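Long-range contacts in putative methyltransferase (Emericella variicolor, PDB 7DMB), which probably transfers methyl groups from S-adenosyl-L-methionine as a trans-acting enzyme of calbistrin biosynthesis, and here holds the by-product S-adenosyl-L-homocysteine: residues N197-G208 / Q227-D236; G357-G365 / N375-A383. One frame throughout, in Å; residues are numbered along the deposited sequence.

Interaction 1 of 2, residues N197-G208 / Q227-D236; sequences NPGLRILEIGAG and QLYSSYVFTD. With SAH (S-adenosyl-L-homocysteine), chain C.
Strands 200-205 and 231-236 run parallel, their axes 8° apart, with Ile202 N donating to Ser231 O and Val233 N returning a bond to Ile202 O at 2.8 Å. They are the two strands of a beta-alpha-beta unit of the Rossmann-like methyltransferase fold, with crossover helix 211-220 packed on the face that carries Ile202, Tyr232 and Phe234. There Ile202 CG2 rests over the Tyr232 ring in a CH-pi contact, while Ile202 CD1 presses against Tyr229 CB at 3.4 Å. With CG anti to the backbone N (chi1 175°) and the chain extended, Glu204 brings OE1 to the edge of the Tyr232 ring and accepts a hydrogen bond from Tyr232 OH whose modelled length is doubtfully short; Thr213 OG1 also bonds this buried oxygen. Farther along, Ala207 CB sits over the Phe234 ring, 3.5 Å from its centroid. Thr235 grips Glu204 O twice, through N and through OG1 at 2.6 Å. Past the strand, Ala207 N in the glycine-rich turn bonds Thr235 O across the pairing, and Gly206 O accepts from the SAH amino N. Asp236 takes both ribose hydroxyls, OD1 from SAH O2' at 2.7 Å and OD2 from SAH O3' at 2.6 Å, and OD2 also receives a weak bond from Gly208 N.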
loop_
_atom_site.group_PDB
_atom_site.type_symbol
_atom_site.label_atom_id
_atom_site.label_comp_id
_atom_site.label_asym_id
_atom_site.label_seq_id
_atom_site.Cartn_x
_atom_site.Cartn_y
_atom_site.Cartn_z
ATOM N N ASN A 197 0.708 1.089 -26.386
ATOM C CA ASN A 197 0.138 -0.215 -26.722
ATOM C C ASN A 197 -1.354 -0.153 -26.419
ATOM O O ASN A 197 -1.780 -0.457 -25.292
ATOM C CB ASN A 197 0.812 -1.348 -25.950
ATOM C CG ASN A 197 0.242 -2.726 -26.317
ATOM O OD1 ASN A 197 -0.632 -2.851 -27.199
ATOM N ND2 ASN A 197 0.724 -3.766 -25.628
ATOM N N PRO A 198 -2.188 0.216 -27.401
ATOM C CA PRO A 198 -3.636 0.341 -27.143
ATOM C C PRO A 198 -4.332 -0.989 -26.922
ATOM O O PRO A 198 -5.527 -0.992 -26.573
ATOM C CB PRO A 198 -4.171 1.055 -28.399
ATOM C CG PRO A 198 -2.947 1.452 -29.204
ATOM C CD PRO A 198 -1.823 0.570 -28.782
ATOM N N GLY A 199 -3.625 -2.106 -27.088
ATOM C CA GLY A 199 -4.162 -3.416 -26.774
ATOM C C GLY A 199 -3.549 -4.011 -25.519
ATOM O O GLY A 199 -3.447 -5.238 -25.381
ATOM N N LEU A 200 -3.153 -3.136 -24.595
ATOM C CA LEU A 200 -2.400 -3.544 -23.415
ATOM C C LEU A 200 -3.061 -4.729 -22.716
ATOM O O LEU A 200 -4.276 -4.743 -22.494
ATOM C CB LEU A 200 -2.274 -2.353 -22.453
ATOM C CG LEU A 200 -0.997 -2.246 -21.612
ATOM C CD1 LEU A 200 0.232 -2.004 -22.485
ATOM C CD2 LEU A 200 -1.145 -1.163 -20.524
ATOM N N ARG A 201 -2.259 -5.741 -22.405
ATOM C CA ARG A 201 -2.678 -6.851 -21.556
ATOM C C ARG A 201 -2.154 -6.572 -20.146
ATOM O O ARG A 201 -0.940 -6.538 -19.924
ATOM C CB ARG A 201 -2.162 -8.176 -22.124
ATOM C CG ARG A 201 -2.656 -8.432 -23.564
ATOM C CD ARG A 201 -1.889 -9.550 -24.268
ATOM N NE ARG A 201 -0.452 -9.273 -24.348
ATOM C CZ ARG A 201 0.476 -10.182 -24.658
ATOM N NH1 ARG A 201 0.114 -11.428 -24.929
ATOM N NH2 ARG A 201 1.768 -9.853 -24.693
ATOM N N ILE A 202 -3.068 -6.316 -19.209
ATOM C CA ILE A 202 -2.727 -5.891 -17.850
ATOM C C ILE A 202 -3.228 -6.944 -16.872
ATOM O O ILE A 202 -4.341 -7.463 -17.023
ATOM C CB ILE A 202 -3.329 -4.520 -17.455
ATOM C CG1 ILE A 202 -2.881 -3.404 -18.374
ATOM C CG2 ILE A 202 -2.927 -4.136 -16.020
ATOM C CD1 ILE A 202 -4.016 -2.878 -19.220
ATOM N N LEU A 203 -2.408 -7.247 -15.865
ATOM C CA LEU A 203 -2.819 -8.071 -14.739
ATOM C C LEU A 203 -2.471 -7.318 -13.466
ATOM O O LEU A 203 -1.347 -6.824 -13.331
ATOM C CB LEU A 203 -2.130 -9.438 -14.760
ATOM C CG LEU A 203 -2.601 -10.469 -13.725
ATOM C CD1 LEU A 203 -2.737 -11.853 -14.360
ATOM C CD2 LEU A 203 -1.654 -10.510 -12.551
ATOM N N GLU A 204 -3.414 -7.212 -12.535
ATOM C CA GLU A 204 -3.106 -6.615 -11.232
ATOM C C GLU A 204 -3.095 -7.693 -10.145
ATOM O O GLU A 204 -4.078 -8.432 -9.980
ATOM C CB GLU A 204 -4.084 -5.495 -10.874
ATOM C CG GLU A 204 -3.859 -4.945 -9.470
ATOM C CD GLU A 204 -4.726 -3.757 -9.197
ATOM O OE1 GLU A 204 -5.522 -3.402 -10.099
ATOM O OE2 GLU A 204 -4.619 -3.178 -8.090
ATOM N N ILE A 205 -1.963 -7.793 -9.431
ATOM C CA ILE A 205 -1.809 -8.667 -8.270
ATOM C C ILE A 205 -2.498 -8.023 -7.072
ATOM O O ILE A 205 -2.416 -6.804 -6.883
ATOM C CB ILE A 205 -0.314 -8.905 -7.944
ATOM C CG1 ILE A 205 0.476 -9.352 -9.176
ATOM C CG2 ILE A 205 -0.151 -9.905 -6.780
ATOM C CD1 ILE A 205 0.129 -10.724 -9.609
ATOM N N GLY A 206 -3.141 -8.844 -6.242
ATOM C CA GLY A 206 -3.721 -8.417 -4.975
ATOM C C GLY A 206 -4.483 -7.108 -5.027
ATOM O O GLY A 206 -4.279 -6.231 -4.191
ATOM N N ALA A 207 -5.326 -6.954 -6.044
ATOM C CA ALA A 207 -6.022 -5.696 -6.282
ATOM C C ALA A 207 -6.973 -5.338 -5.142
ATOM O O ALA A 207 -7.284 -4.154 -4.952
ATOM C CB ALA A 207 -6.785 -5.791 -7.593
ATOM N N GLY A 208 -7.451 -6.336 -4.417
ATOM C CA GLY A 208 -8.186 -6.126 -3.182
ATOM C C GLY A 208 -9.451 -5.327 -3.372
ATOM O O GLY A 208 -10.341 -5.705 -4.137
ATOM N N GLN A 227 -10.649 2.903 -25.090
ATOM C CA GLN A 227 -10.156 1.967 -24.080
ATOM C C GLN A 227 -8.775 1.494 -24.507
ATOM O O GLN A 227 -8.641 0.787 -25.512
ATOM C CB GLN A 227 -11.124 0.797 -23.901
ATOM C CG GLN A 227 -12.531 1.294 -23.517
ATOM C CD GLN A 227 -13.513 0.169 -23.271
ATOM O OE1 GLN A 227 -13.124 -0.996 -23.177
ATOM N NE2 GLN A 227 -14.792 0.512 -23.154
ATOM N N LEU A 228 -7.747 1.906 -23.757
ATOM C CA LEU A 228 -6.366 1.700 -24.187
ATOM C C LEU A 228 -5.798 0.370 -23.707
ATOM O O LEU A 228 -4.600 0.259 -23.432
ATOM C CB LEU A 228 -5.472 2.847 -23.711
ATOM C CG LEU A 228 -5.897 4.259 -24.102
ATOM C CD1 LEU A 228 -4.881 5.300 -23.625
ATOM C CD2 LEU A 228 -6.106 4.335 -25.613
ATOM N N TYR A 229 -6.645 -0.647 -23.622
ATOM C CA TYR A 229 -6.230 -1.966 -23.193
ATOM C C TYR A 229 -7.128 -2.976 -23.880
ATOM O O TYR A 229 -8.259 -2.660 -24.247
ATOM C CB TYR A 229 -6.322 -2.125 -21.665
ATOM C CG TYR A 229 -7.726 -1.997 -21.092
ATOM C CD1 TYR A 229 -8.417 -3.115 -20.633
ATOM C CD2 TYR A 229 -8.360 -0.759 -21.019
ATOM C CE1 TYR A 229 -9.697 -3.002 -20.126
ATOM C CE2 TYR A 229 -9.629 -0.637 -20.493
ATOM C CZ TYR A 229 -10.292 -1.762 -20.051
ATOM O OH TYR A 229 -11.557 -1.631 -19.544
ATOM N N SER A 230 -6.611 -4.188 -24.059
ATOM C CA SER A 230 -7.425 -5.279 -24.574
ATOM C C SER A 230 -8.065 -6.086 -23.457
ATOM O O SER A 230 -9.159 -6.632 -23.637
ATOM C CB SER A 230 -6.577 -6.199 -25.477
ATOM O OG SER A 230 -5.478 -6.770 -24.770
ATOM N N SER A 231 -7.424 -6.131 -22.294
ATOM C CA SER A 231 -7.788 -7.085 -21.263
ATOM C C SER A 231 -7.205 -6.589 -19.944
ATOM O O SER A 231 -6.003 -6.305 -19.867
ATOM C CB SER A 231 -7.241 -8.474 -21.632
ATOM O OG SER A 231 -7.552 -9.458 -20.675
ATOM N N TYR A 232 -8.047 -6.477 -18.920
ATOM C CA TYR A 232 -7.590 -6.209 -17.556
ATOM C C TYR A 232 -7.924 -7.421 -16.698
ATOM O O TYR A 232 -9.101 -7.714 -16.469
ATOM C CB TYR A 232 -8.237 -4.939 -16.989
ATOM C CG TYR A 232 -7.539 -4.375 -15.764
ATOM C CD1 TYR A 232 -6.830 -3.183 -15.840
ATOM C CD2 TYR A 232 -7.583 -5.040 -14.536
ATOM C CE1 TYR A 232 -6.180 -2.665 -14.741
ATOM C CE2 TYR A 232 -6.919 -4.525 -13.420
ATOM C CZ TYR A 232 -6.228 -3.332 -13.527
ATOM O OH TYR A 232 -5.569 -2.793 -12.439
ATOM N N VAL A 233 -6.900 -8.122 -16.217
ATOM C CA VAL A 233 -7.083 -9.250 -15.305
ATOM C C VAL A 233 -6.921 -8.723 -13.878
ATOM O O VAL A 233 -5.819 -8.403 -13.434
ATOM C CB VAL A 233 -6.120 -10.398 -15.611
ATOM C CG1 VAL A 233 -6.424 -11.568 -14.708
ATOM C CG2 VAL A 233 -6.219 -10.811 -17.107
ATOM N N PHE A 234 -8.046 -8.597 -13.181
ATOM C CA PHE A 234 -8.108 -8.221 -11.770
ATOM C C PHE A 234 -7.911 -9.478 -10.931
ATOM O O PHE A 234 -8.725 -10.405 -11.009
ATOM C CB PHE A 234 -9.469 -7.571 -11.500
ATOM C CG PHE A 234 -9.681 -7.048 -10.083
ATOM C CD1 PHE A 234 -9.751 -5.686 -9.846
ATOM C CD2 PHE A 234 -9.890 -7.913 -9.014
ATOM C CE1 PHE A 234 -9.978 -5.189 -8.560
ATOM C CE2 PHE A 234 -10.121 -7.430 -7.733
ATOM C CZ PHE A 234 -10.159 -6.067 -7.502
ATOM N N THR A 235 -6.823 -9.544 -10.162
ATOM C CA THR A 235 -6.589 -10.718 -9.329
ATOM C C THR A 235 -6.331 -10.319 -7.886
ATOM O O THR A 235 -5.938 -9.189 -7.571
ATOM C CB THR A 235 -5.421 -11.611 -9.826
ATOM O OG1 THR A 235 -4.154 -10.967 -9.616
ATOM C CG2 THR A 235 -5.598 -11.950 -11.303
ATOM N N ASP A 236 -6.584 -11.291 -7.015
ATOM C CA ASP A 236 -6.258 -11.224 -5.602
ATOM C C ASP A 236 -6.022 -12.659 -5.168
ATOM O O ASP A 236 -6.382 -13.605 -5.876
ATOM C CB ASP A 236 -7.377 -10.554 -4.773
ATOM C CG ASP A 236 -6.898 -10.088 -3.389
ATOM O OD1 ASP A 236 -6.953 -10.895 -2.434
ATOM O OD2 ASP A 236 -6.454 -8.924 -3.266
HETATM N N SAH C . -4.337 -3.398 -3.527
HETATM C CA SAH C . -5.042 -3.306 -2.219
HETATM C CB SAH C . -4.177 -2.627 -1.151
HETATM C CG SAH C . -3.178 -3.568 -0.513
HETATM S SD SAH C . -3.925 -4.831 0.563
HETATM C C SAH C . -6.347 -2.527 -2.402
HETATM O O SAH C . -7.348 -2.973 -1.804
HETATM O OXT SAH C . -6.317 -1.526 -3.157
HETATM C "C5'" SAH C . -3.048 -6.317 0.009
HETATM C "C4'" SAH C . -3.900 -7.174 -0.903
HETATM O "O4'" SAH C . -3.078 -8.233 -1.452
HETATM C "C3'" SAH C . -5.074 -7.855 -0.196
HETATM O "O3'" SAH C . -6.254 -7.679 -0.969
HETATM C "C2'" SAH C . -4.623 -9.316 -0.095
HETATM O "O2'" SAH C . -5.669 -10.263 -0.112
HETATM C "C1'" SAH C . -3.748 -9.463 -1.332
HETATM N N9 SAH C . -2.742 -10.512 -1.195
HETATM C C8 SAH C . -2.106 -10.861 -0.031
HETATM N N7 SAH C . -1.237 -11.829 -0.179
HETATM C C5 SAH C . -1.312 -12.151 -1.526
HETATM C C6 SAH C . -0.634 -13.108 -2.305
HETATM N N6 SAH C . 0.273 -13.947 -1.815
HETATM N N1 SAH C . -0.940 -13.169 -3.625
HETATM C C2 SAH C . -1.858 -12.321 -4.108
HETATM N N3 SAH C . -2.553 -11.382 -3.472
HETATM C C4 SAH C . -2.235 -11.343 -2.166
HETATM O O HOH W 1 -7.830 -2.515 -27.282
HETATM O O HOH W 2 -4.881 -8.769 -19.370
HETATM O O HOH W 3 -3.239 -11.712 -6.869
#

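Interaction 2 of 2, residues G357-G365 / N375-A383; sequences GFEGLHAVG and NANMLARVA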
loop_
_atom_site.group_PDB
_atom_site.type_symbol
_atom_site.label_atom_id
_atom_site.label_comp_id
_atom_site.label_asym_id
_atom_site.label_seq_id
_atom_site.Cartn_x
_atom_site.Cartn_y
_atom_site.Cartn_z
ATOM N N GLY A 357 15.457 -11.401 -12.127
ATOM C CA GLY A 357 15.416 -11.288 -13.567
ATOM C C GLY A 357 14.833 -10.005 -14.129
ATOM O O GLY A 357 14.477 -9.980 -15.315
ATOM N N PHE A 358 14.706 -8.949 -13.327
ATOM C CA PHE A 358 14.407 -7.623 -13.847
ATOM C C PHE A 358 15.710 -6.826 -13.952
ATOM O O PHE A 358 16.718 -7.185 -13.351
ATOM C CB PHE A 358 13.405 -6.889 -12.945
ATOM C CG PHE A 358 12.048 -7.546 -12.861
ATOM C CD1 PHE A 358 10.988 -7.070 -13.615
ATOM C CD2 PHE A 358 11.829 -8.608 -11.997
ATOM C CE1 PHE A 358 9.727 -7.659 -13.527
ATOM C CE2 PHE A 358 10.575 -9.206 -11.898
ATOM C CZ PHE A 358 9.524 -8.733 -12.658
ATOM N N GLU A 359 15.679 -5.739 -14.733
ATOM C CA GLU A 359 16.812 -4.819 -14.853
ATOM C C GLU A 359 16.913 -3.901 -13.638
ATOM O O GLU A 359 17.134 -2.696 -13.786
ATOM C CB GLU A 359 16.700 -3.961 -16.119
ATOM C CG GLU A 359 16.498 -4.728 -17.420
ATOM C CD GLU A 359 16.358 -3.805 -18.641
ATOM O OE1 GLU A 359 16.511 -4.299 -19.787
ATOM O OE2 GLU A 359 16.091 -2.586 -18.456
ATOM N N GLY A 360 16.737 -4.444 -12.437
ATOM C CA GLY A 360 16.595 -3.534 -11.327
ATOM C C GLY A 360 15.413 -2.605 -11.545
ATOM O O GLY A 360 14.498 -2.856 -12.352
ATOM N N LEU A 361 15.447 -1.499 -10.809
ATOM C CA LEU A 361 14.456 -0.455 -11.010
ATOM C C LEU A 361 14.671 0.232 -12.356
ATOM O O LEU A 361 15.787 0.324 -12.866
ATOM C CB LEU A 361 14.524 0.576 -9.871
ATOM C CG LEU A 361 13.949 0.204 -8.501
ATOM C CD1 LEU A 361 14.318 1.263 -7.468
ATOM C CD2 LEU A 361 12.427 0.033 -8.572
ATOM N N HIS A 362 13.573 0.710 -12.938
ATOM C CA HIS A 362 13.610 1.516 -14.151
ATOM C C HIS A 362 13.372 2.983 -13.823
ATOM O O HIS A 362 14.193 3.841 -14.149
ATOM C CB HIS A 362 12.564 0.983 -15.148
ATOM C CG HIS A 362 12.594 1.638 -16.489
ATOM N ND1 HIS A 362 13.445 1.231 -17.497
ATOM C CD2 HIS A 362 11.845 2.638 -17.009
ATOM C CE1 HIS A 362 13.228 1.966 -18.576
ATOM N NE2 HIS A 362 12.267 2.831 -18.303
ATOM N N ALA A 363 12.259 3.284 -13.158
ATOM C CA ALA A 363 11.926 4.633 -12.724
ATOM C C ALA A 363 11.262 4.557 -11.355
ATOM O O ALA A 363 10.646 3.544 -11.005
ATOM C CB ALA A 363 10.998 5.335 -13.723
ATOM N N VAL A 364 11.425 5.613 -10.557
ATOM C CA VAL A 364 10.779 5.699 -9.246
ATOM C C VAL A 364 10.296 7.124 -9.031
ATOM O O VAL A 364 11.040 8.084 -9.261
ATOM C CB VAL A 364 11.687 5.282 -8.072
ATOM C CG1 VAL A 364 10.851 5.161 -6.813
ATOM C CG2 VAL A 364 12.351 3.983 -8.337
ATOM N N GLY A 365 9.052 7.257 -8.588
ATOM C CA GLY A 365 8.530 8.521 -8.113
ATOM C C GLY A 365 7.852 8.357 -6.765
ATOM O O GLY A 365 7.039 7.445 -6.574
ATOM N N ASN A 375 4.222 5.999 -0.150
ATOM C CA ASN A 375 4.415 5.031 -1.225
ATOM C C ASN A 375 5.576 5.423 -2.143
ATOM O O ASN A 375 5.694 6.581 -2.560
ATOM C CB ASN A 375 3.149 4.927 -2.076
ATOM C CG ASN A 375 2.162 3.917 -1.559
ATOM O OD1 ASN A 375 2.534 2.850 -1.099
ATOM N ND2 ASN A 375 0.880 4.233 -1.673
ATOM N N ALA A 376 6.400 4.438 -2.505
ATOM C CA ALA A 376 7.262 4.543 -3.683
ATOM C C ALA A 376 6.568 3.892 -4.889
ATOM O O ALA A 376 6.150 2.732 -4.821
ATOM C CB ALA A 376 8.622 3.887 -3.433
ATOM N N ASN A 377 6.444 4.648 -5.985
ATOM C CA ASN A 377 5.859 4.160 -7.242
ATOM C C ASN A 377 7.005 3.714 -8.140
ATOM O O ASN A 377 7.706 4.552 -8.717
ATOM C CB ASN A 377 5.022 5.239 -7.937
ATOM C CG ASN A 377 3.822 5.697 -7.099
ATOM O OD1 ASN A 377 2.794 5.010 -7.020
ATOM N ND2 ASN A 377 3.961 6.859 -6.454
ATOM N N MET A 378 7.191 2.397 -8.264
ATOM C CA MET A 378 8.365 1.817 -8.915
ATOM C C MET A 378 7.977 1.125 -10.218
ATOM O O MET A 378 7.027 0.331 -10.252
ATOM C CB MET A 378 9.055 0.816 -7.990
ATOM C CG MET A 378 9.630 1.431 -6.730
ATOM S SD MET A 378 10.112 0.203 -5.504
ATOM C CE MET A 378 8.541 -0.138 -4.721
ATOM N N LEU A 379 8.728 1.401 -11.277
ATOM C CA LEU A 379 8.577 0.701 -12.548
ATOM C C LEU A 379 9.843 -0.109 -12.807
ATOM O O LEU A 379 10.957 0.401 -12.657
ATOM C CB LEU A 379 8.303 1.687 -13.690
ATOM C CG LEU A 379 7.865 1.103 -15.038
ATOM C CD1 LEU A 379 6.583 0.270 -14.922
ATOM C CD2 LEU A 379 7.673 2.219 -16.066
ATOM N N ALA A 380 9.677 -1.380 -13.131
ATOM C CA ALA A 380 10.806 -2.261 -13.383
ATOM C C ALA A 380 10.528 -3.032 -14.659
ATOM O O ALA A 380 9.381 -3.413 -14.917
ATOM C CB ALA A 380 11.032 -3.226 -12.224
ATOM N N ARG A 381 11.579 -3.245 -15.448
ATOM C CA ARG A 381 11.509 -3.913 -16.741
ATOM C C ARG A 381 12.110 -5.309 -16.648
ATOM O O ARG A 381 13.090 -5.538 -15.932
ATOM C CB ARG A 381 12.259 -3.114 -17.817
ATOM C CG ARG A 381 11.980 -3.548 -19.235
ATOM C CD ARG A 381 12.649 -2.637 -20.265
ATOM N NE ARG A 381 11.691 -2.331 -21.329
ATOM C CZ ARG A 381 11.835 -2.656 -22.609
ATOM N NH1 ARG A 381 12.920 -3.299 -23.045
ATOM N NH2 ARG A 381 10.876 -2.331 -23.449
ATOM N N VAL A 382 11.518 -6.245 -17.394
ATOM C CA VAL A 382 12.093 -7.580 -17.480
ATOM C C VAL A 382 13.491 -7.487 -18.081
ATOM O O VAL A 382 13.736 -6.711 -19.015
ATOM C CB VAL A 382 11.186 -8.500 -18.316
ATOM C CG1 VAL A 382 11.858 -9.854 -18.533
ATOM C CG2 VAL A 382 9.812 -8.651 -17.647
ATOM N N ALA A 383 14.423 -8.258 -17.531
ATOM C CA ALA A 383 15.731 -8.387 -18.171
ATOM C C ALA A 383 15.669 -9.512 -19.205
ATOM O O ALA A 383 16.225 -9.391 -20.297
ATOM C CB ALA A 383 16.836 -8.647 -17.137
HETATM O O HOH W 4 13.979 -2.209 -14.931
#
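Leu361 and Met378 meet at the apolar centre, where Leu361 CD2 lies 3.5 Å from Met378 CB and stays close to CG and SD. Val364 lies alongside Met378 and points the same way; its CG1, anti to the backbone N (chi1 -169°), approaches Met378 CG at 3.9 Å. Near the other end of the pairing, Phe358 CD1 touches Ala380 CB and Phe358 CE1 touches Val382 CG2. Helix 346-355 packs against this apolar side, with Trp349 on Met378 and Leu353 on both Phe358 and Ala380.

These side chains belong to an antiparallel beta hairpin at one margin of the central methyltransferase sheet, in which strand 375-382 lies between strand 358-366 and strand 306-313. Its regular part pairs Val364 with Met378 and Gly365 with Asn377, Gly365 N donating to Asn377 O. A classic beta bulge follows at Leu379, opposite His362 and Ala363: Leu379 O accepts from His362 N at 2.6 Å and from Ala363 N at 3.2 Å, while Leu379 N bonds Ala363 O at 2.9 Å.

Where the chain turns at Gly360, water 4 links the strands, donating to Gly360 O and accepting from Arg381 N. Pairing resumes with Glu359 N on Arg381 O. Glu359 and Arg381 side chains run side by side without their charged ends meeting, Glu359 OE1 standing 5.0 Å from Arg381 NH1. At the opposite end Asn377 holds Gly365 O from both faces of its carbonyl plane, with backbone N on one and ND2, at 3.1 Å, on the other; Asn377 OD1 is bonded to Gln311.

From the N terminus, the chain first passes through the largely helical region that precedes strand 200-205. Interaction 1 then closes a loop of 18 residues containing helix 211-220. After it come strands 255-259, 276-282 and 306-313, and only near the C terminus does interaction 2 close its shorter loop of nine residues. The two loops follow in series and neither nest nor cross. Both contacts lie in one mixed sheet, in which strands 276-282 and 306-313 separate the two pairs; the centres of interactions 1 and 2 are about 18 Å apart, and the contacts do not touch. Interaction 1 forms part of the SAH pocket, whereas the side chain of Asn375 in interaction 2 remains about 9 Å from the ligand.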